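Local coordinates for succinoglycan biosynthesis protein (Bacillus cereus ATCC 14579, PDB 3B55), which binds a calcium ion and belongs to the erythromycin esterase-like family; its reaction is undetermined, with a possible part in succinoglycan biosynthesis, at residues H85-F91 and V140-M146; G79-A83 and K94-V98. The protein carries 1 engineered substitution. All coordinates share one frame; numbering follows the deposited sequence.

Contact 1 (H85-F91 and V140-M146); sequences HGAHEVF and VFKTKEM. With CA (calcium ion), chain B.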
loop_
_atom_site.group_PDB
_atom_site.type_symbol
_atom_site.label_atom_id
_atom_site.label_comp_id
_atom_site.label_asym_id
_atom_site.label_seq_id
_atom_site.Cartn_x
_atom_site.Cartn_y
_atom_site.Cartn_z
ATOM N N HIS A 85 7.614 -7.898 1.740
ATOM C CA HIS A 85 6.693 -7.921 2.871
ATOM C C HIS A 85 7.214 -8.747 4.038
ATOM O O HIS A 85 6.502 -8.930 5.024
ATOM C CB HIS A 85 5.344 -8.501 2.471
ATOM C CG HIS A 85 4.555 -7.615 1.573
ATOM N ND1 HIS A 85 4.566 -6.242 1.692
ATOM C CD2 HIS A 85 3.681 -7.900 0.583
ATOM C CE1 HIS A 85 3.728 -5.720 0.818
ATOM N NE2 HIS A 85 3.178 -6.705 0.135
ATOM N N GLY A 86 8.442 -9.243 3.945
ATOM C CA GLY A 86 8.953 -10.062 5.032
ATOM C C GLY A 86 10.256 -9.658 5.698
ATOM O O GLY A 86 10.990 -10.523 6.168
ATOM N N ALA A 87 10.553 -8.364 5.755
ATOM C CA ALA A 87 11.784 -7.913 6.400
ATOM C C ALA A 87 11.500 -6.947 7.549
ATOM O O ALA A 87 10.712 -6.004 7.414
ATOM C CB ALA A 87 12.715 -7.262 5.383
ATOM N N HIS A 88 12.163 -7.195 8.675
ATOM C CA HIS A 88 12.020 -6.398 9.889
ATOM C C HIS A 88 12.459 -4.939 9.749
ATOM O O HIS A 88 11.699 -4.022 10.064
ATOM C CB HIS A 88 12.812 -7.077 11.021
ATOM C CG HIS A 88 12.815 -6.317 12.312
ATOM N ND1 HIS A 88 13.919 -5.632 12.768
ATOM C CD2 HIS A 88 11.855 -6.148 13.251
ATOM C CE1 HIS A 88 13.641 -5.075 13.934
ATOM N NE2 HIS A 88 12.394 -5.373 14.249
ATOM N N GLU A 89 13.685 -4.735 9.279
ATOM C CA GLU A 89 14.250 -3.395 9.118
ATOM C C GLU A 89 13.479 -2.562 8.114
ATOM O O GLU A 89 13.396 -1.339 8.249
ATOM C CB GLU A 89 15.721 -3.473 8.680
ATOM C CG GLU A 89 16.661 -4.161 9.665
ATOM C CD GLU A 89 16.427 -5.667 9.785
ATOM O OE1 GLU A 89 15.742 -6.264 8.917
ATOM O OE2 GLU A 89 16.963 -6.266 10.739
ATOM N N VAL A 90 12.920 -3.213 7.101
ATOM C CA VAL A 90 12.160 -2.479 6.106
ATOM C C VAL A 90 10.911 -1.920 6.767
ATOM O O VAL A 90 10.576 -0.746 6.582
ATOM C CB VAL A 90 11.769 -3.365 4.917
ATOM C CG1 VAL A 90 10.903 -2.579 3.961
ATOM C CG2 VAL A 90 13.028 -3.848 4.208
ATOM N N PHE A 91 10.228 -2.753 7.548
ATOM C CA PHE A 91 9.030 -2.300 8.246
ATOM C C PHE A 91 9.348 -1.170 9.226
ATOM O O PHE A 91 8.708 -0.124 9.192
ATOM C CB PHE A 91 8.374 -3.437 9.036
ATOM C CG PHE A 91 7.602 -4.421 8.188
ATOM C CD1 PHE A 91 6.888 -3.994 7.069
ATOM C CD2 PHE A 91 7.553 -5.768 8.540
ATOM C CE1 PHE A 91 6.140 -4.892 6.309
ATOM C CE2 PHE A 91 6.808 -6.677 7.790
ATOM C CZ PHE A 91 6.098 -6.238 6.672
ATOM N N VAL A 140 0.309 -12.314 6.391
ATOM C CA VAL A 140 1.677 -11.882 6.147
ATOM C C VAL A 140 2.017 -10.609 6.924
ATOM O O VAL A 140 3.191 -10.320 7.158
ATOM C CB VAL A 140 1.934 -11.655 4.630
ATOM C CG1 VAL A 140 0.992 -10.593 4.081
ATOM C CG2 VAL A 140 3.366 -11.234 4.411
ATOM N N PHE A 141 0.996 -9.853 7.326
ATOM C CA PHE A 141 1.224 -8.625 8.085
ATOM C C PHE A 141 0.958 -8.792 9.580
ATOM O O PHE A 141 1.031 -7.826 10.337
ATOM C CB PHE A 141 0.364 -7.483 7.538
ATOM C CG PHE A 141 0.640 -7.155 6.105
ATOM C CD1 PHE A 141 1.936 -6.868 5.679
ATOM C CD2 PHE A 141 -0.393 -7.142 5.172
ATOM C CE1 PHE A 141 2.199 -6.577 4.343
ATOM C CE2 PHE A 141 -0.141 -6.852 3.835
ATOM C CZ PHE A 141 1.159 -6.570 3.418
ATOM N N LYS A 142 0.634 -10.009 10.010
ATOM C CA LYS A 142 0.411 -10.241 11.431
ATOM C C LYS A 142 1.810 -10.316 12.047
ATOM O O LYS A 142 2.314 -11.395 12.345
ATOM C CB LYS A 142 -0.327 -11.559 11.675
ATOM C CG LYS A 142 -1.791 -11.579 11.257
ATOM C CD LYS A 142 -2.456 -12.866 11.754
ATOM C CE LYS A 142 -3.723 -13.222 10.974
ATOM N NZ LYS A 142 -4.901 -12.337 11.235
ATOM N N THR A 143 2.441 -9.162 12.225
ATOM C CA THR A 143 3.790 -9.128 12.775
ATOM C C THR A 143 3.908 -8.086 13.870
ATOM O O THR A 143 3.078 -7.193 13.986
ATOM C CB THR A 143 4.837 -8.799 11.685
ATOM O OG1 THR A 143 4.667 -7.447 11.242
ATOM C CG2 THR A 143 4.670 -9.717 10.500
ATOM N N LYS A 144 4.963 -8.208 14.660
ATOM C CA LYS A 144 5.228 -7.298 15.758
ATOM C C LYS A 144 5.452 -5.859 15.291
ATOM O O LYS A 144 4.998 -4.915 15.943
ATOM C CB LYS A 144 6.460 -7.783 16.508
ATOM C CG LYS A 144 6.666 -7.162 17.867
ATOM C CD LYS A 144 7.821 -7.861 18.548
ATOM C CE LYS A 144 7.593 -9.369 18.529
ATOM N NZ LYS A 144 8.767 -10.168 18.962
ATOM N N GLU A 145 6.145 -5.692 14.166
ATOM C CA GLU A 145 6.426 -4.356 13.650
ATOM C C GLU A 145 5.141 -3.623 13.300
ATOM O O GLU A 145 4.989 -2.433 13.599
ATOM C CB GLU A 145 7.318 -4.427 12.410
ATOM C CG GLU A 145 8.631 -5.140 12.640
ATOM C CD GLU A 145 8.519 -6.642 12.448
ATOM O OE1 GLU A 145 7.386 -7.150 12.293
ATOM O OE2 GLU A 145 9.571 -7.313 12.454
HETATM N N MSE A 146 4.225 -4.348 12.663
HETATM C CA MSE A 146 2.943 -3.809 12.254
HETATM C C MSE A 146 2.149 -3.400 13.489
HETATM O O MSE A 146 1.548 -2.327 13.522
HETATM C CB MSE A 146 2.167 -4.858 11.444
HETATM C CG MSE A 146 0.908 -4.326 10.784
HETATM SE SE MSE A 146 1.272 -2.707 9.761
HETATM C CE MSE A 146 2.900 -3.272 8.840
HETATM CA CA CA B . 1.546 -7.088 -1.554
HETATM O O HOH W 1 6.041 -9.923 7.346
#
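Phe141 sets its ring edge against the face of His85 in a T-shaped stack. The pair lies at the metal site of an erythromycin esterase-like fold, where His85 and Glu113 bind calcium. The ring centroids are 4.9 Å apart and the planes stand at 80°. Phe141 CZ sits over the centre of the imidazole. Within its own segment, Val140 CG1 packs over one face of the Phe141 ring. Val140 CG2 reaches His85 CB at 3.9 Å. The imidazole is fixed at both nitrogens: His85 NE2 binds the calcium ion at 2.4 Å, and ND1 is hydrogen-bonded to Glu82. One water donates to both His85 O and Val140 O, and so joins the two backbones.

Phe91 fills the middle of the contact. Its CG lies anti to the carbonyl carbon (chi1 -76°), which carries the ring towards Phe141 and the methyl group of selenomethionine Met146. Phe91 CB packs on Glu145 CB at 3.7 Å. The Glu145 chain bends at chi2 (87°) and turns its carboxylate back to Thr143, the N-cap of helix 144-158. Glu145 OE2 also accepts from Gln440 N. Thr143 OG1 receives a weak capping bond from Met146 N at 3.4 Å and donates to Glu145 OE1 at 2.9 Å, nearly along the C-O axis.

Contact 2 (G79-A83 and K94-V98); sequences GLGEA and KHRIV
Lys94 reaches from its helix to the end of strand 77-82 and makes two bonds there with one ammonium group. Lys94 NZ donates to Glu82 OE1 at 2.6 Å, in a buried salt bridge. It also donates to Leu80 O at 2.9 Å. The carboxylate oxygen is met on its anti side, 31° out of the plane. Lys94 NZ comes tilted out of the carbonyl plane of Leu80. A bend at chi3 (58°) turns the end of the lysine chain towards these acceptors.

The aliphatic part of Lys94 runs past Leu80 in the opposite direction, with Leu80 CG 3.7 Å from Lys94 CE. Leu80 CD1 meets Ile97 CD1 at 3.7 Å, and its other methyl, CD2, meets Val98 CG2 at 3.9 Å. The leucine thus spreads its two branches over successive helix residues.

Further out, Trp304 forms a cation-pi contact with Lys94. Glu82 OE2 bonds to His85 ND1, so Glu82 links Lys94 to a calcium ligand and probably helps to orient the His85 ring. The axes of strand residues 79-82 and helix residues 94-98 run nearly antiparallel, at 168°, and approach to 10.0 Å. This is the strand-loop-helix packing of an alpha/beta fold, with a metal-binding histidine in the connecting loop.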
loop_
_atom_site.group_PDB
_atom_site.type_symbol
_atom_site.label_atom_id
_atom_site.label_comp_id
_atom_site.label_asym_id
_atom_site.label_seq_id
_atom_site.Cartn_x
_atom_site.Cartn_y
_atom_site.Cartn_z
ATOM N N GLY A 79 3.918 7.847 -1.717
ATOM C CA GLY A 79 3.937 6.397 -1.764
ATOM C C GLY A 79 5.164 5.931 -0.996
ATOM O O GLY A 79 6.262 6.447 -1.215
ATOM N N LEU A 80 4.992 4.969 -0.094
ATOM C CA LEU A 80 6.105 4.461 0.701
ATOM C C LEU A 80 6.159 2.953 0.502
ATOM O O LEU A 80 5.456 2.198 1.177
ATOM C CB LEU A 80 5.889 4.830 2.177
ATOM C CG LEU A 80 7.006 4.632 3.208
ATOM C CD1 LEU A 80 8.291 5.308 2.727
ATOM C CD2 LEU A 80 6.559 5.227 4.563
ATOM N N GLY A 81 7.007 2.514 -0.424
ATOM C CA GLY A 81 7.085 1.091 -0.708
ATOM C C GLY A 81 8.051 0.250 0.093
ATOM O O GLY A 81 9.023 0.751 0.649
ATOM N N GLU A 82 7.761 -1.045 0.164
ATOM C CA GLU A 82 8.625 -1.982 0.881
ATOM C C GLU A 82 9.177 -2.967 -0.132
ATOM O O GLU A 82 8.422 -3.566 -0.890
ATOM C CB GLU A 82 7.857 -2.701 2.007
ATOM C CG GLU A 82 6.418 -3.064 1.682
ATOM C CD GLU A 82 5.595 -3.301 2.948
ATOM O OE1 GLU A 82 5.567 -2.400 3.821
ATOM O OE2 GLU A 82 4.977 -4.378 3.079
ATOM N N ALA A 83 10.499 -3.105 -0.167
ATOM C CA ALA A 83 11.136 -4.009 -1.117
ATOM C C ALA A 83 10.546 -5.406 -1.013
ATOM O O ALA A 83 10.502 -6.135 -1.993
ATOM C CB ALA A 83 12.651 -4.051 -0.883
ATOM N N LYS A 94 10.164 2.138 7.645
ATOM C CA LYS A 94 8.985 2.770 7.067
ATOM C C LYS A 94 8.158 3.390 8.190
ATOM O O LYS A 94 7.474 4.397 7.999
ATOM C CB LYS A 94 8.157 1.743 6.296
ATOM C CG LYS A 94 8.680 1.477 4.893
ATOM C CD LYS A 94 7.756 0.539 4.132
ATOM C CE LYS A 94 6.345 1.108 4.030
ATOM N NZ LYS A 94 5.452 0.161 3.306
ATOM N N HIS A 95 8.237 2.773 9.364
ATOM C CA HIS A 95 7.532 3.250 10.541
ATOM C C HIS A 95 8.121 4.619 10.907
ATOM O O HIS A 95 7.391 5.578 11.163
ATOM C CB HIS A 95 7.720 2.231 11.675
ATOM C CG HIS A 95 7.062 2.607 12.969
ATOM N ND1 HIS A 95 6.961 1.726 14.025
ATOM C CD2 HIS A 95 6.523 3.772 13.399
ATOM C CE1 HIS A 95 6.394 2.332 15.053
ATOM N NE2 HIS A 95 6.119 3.575 14.699
ATOM N N ARG A 96 9.446 4.705 10.910
ATOM C CA ARG A 96 10.124 5.951 11.238
ATOM C C ARG A 96 9.739 7.089 10.293
ATOM O O ARG A 96 9.582 8.235 10.717
ATOM C CB ARG A 96 11.635 5.760 11.185
ATOM C CG ARG A 96 12.193 4.695 12.123
ATOM C CD ARG A 96 13.698 4.858 12.209
ATOM N NE ARG A 96 14.023 6.189 12.720
ATOM C CZ ARG A 96 15.009 6.951 12.262
ATOM N NH1 ARG A 96 15.785 6.516 11.275
ATOM N NH2 ARG A 96 15.211 8.155 12.783
ATOM N N ILE A 97 9.608 6.769 9.009
ATOM C CA ILE A 97 9.250 7.761 8.005
ATOM C C ILE A 97 7.828 8.270 8.212
ATOM O O ILE A 97 7.577 9.476 8.142
ATOM C CB ILE A 97 9.392 7.174 6.580
ATOM C CG1 ILE A 97 10.847 6.739 6.360
ATOM C CG2 ILE A 97 8.969 8.200 5.544
ATOM C CD1 ILE A 97 11.089 6.014 5.067
ATOM N N VAL A 98 6.899 7.353 8.456
ATOM C CA VAL A 98 5.521 7.750 8.707
ATOM C C VAL A 98 5.546 8.742 9.862
ATOM O O VAL A 98 4.937 9.807 9.789
ATOM C CB VAL A 98 4.650 6.538 9.098
ATOM C CG1 VAL A 98 3.249 6.997 9.466
ATOM C CG2 VAL A 98 4.595 5.553 7.940
#

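Overall arrangement
From the N terminus, the chain runs up strand 77-82, inside the main mixed sheet, and passes through the loop holding His85. It then turns back along helix 88-104. Contact 2 closes this short loop by packing the helix on the strand. Contact 1 closes a longer one, bringing residues 140-146, which lead into helix 144-158, back to the loop and the first turn of helix 88-104. The two contacts cross, since their segments alternate along the chain. Their centres are about 11 Å apart, and both use helix 88-104. They touch at Glu82, whose OE2 lies 3.5 Å from Phe91 CE1. Together they tie the main sheet to helices 88-104 and 144-158 beside the calcium site.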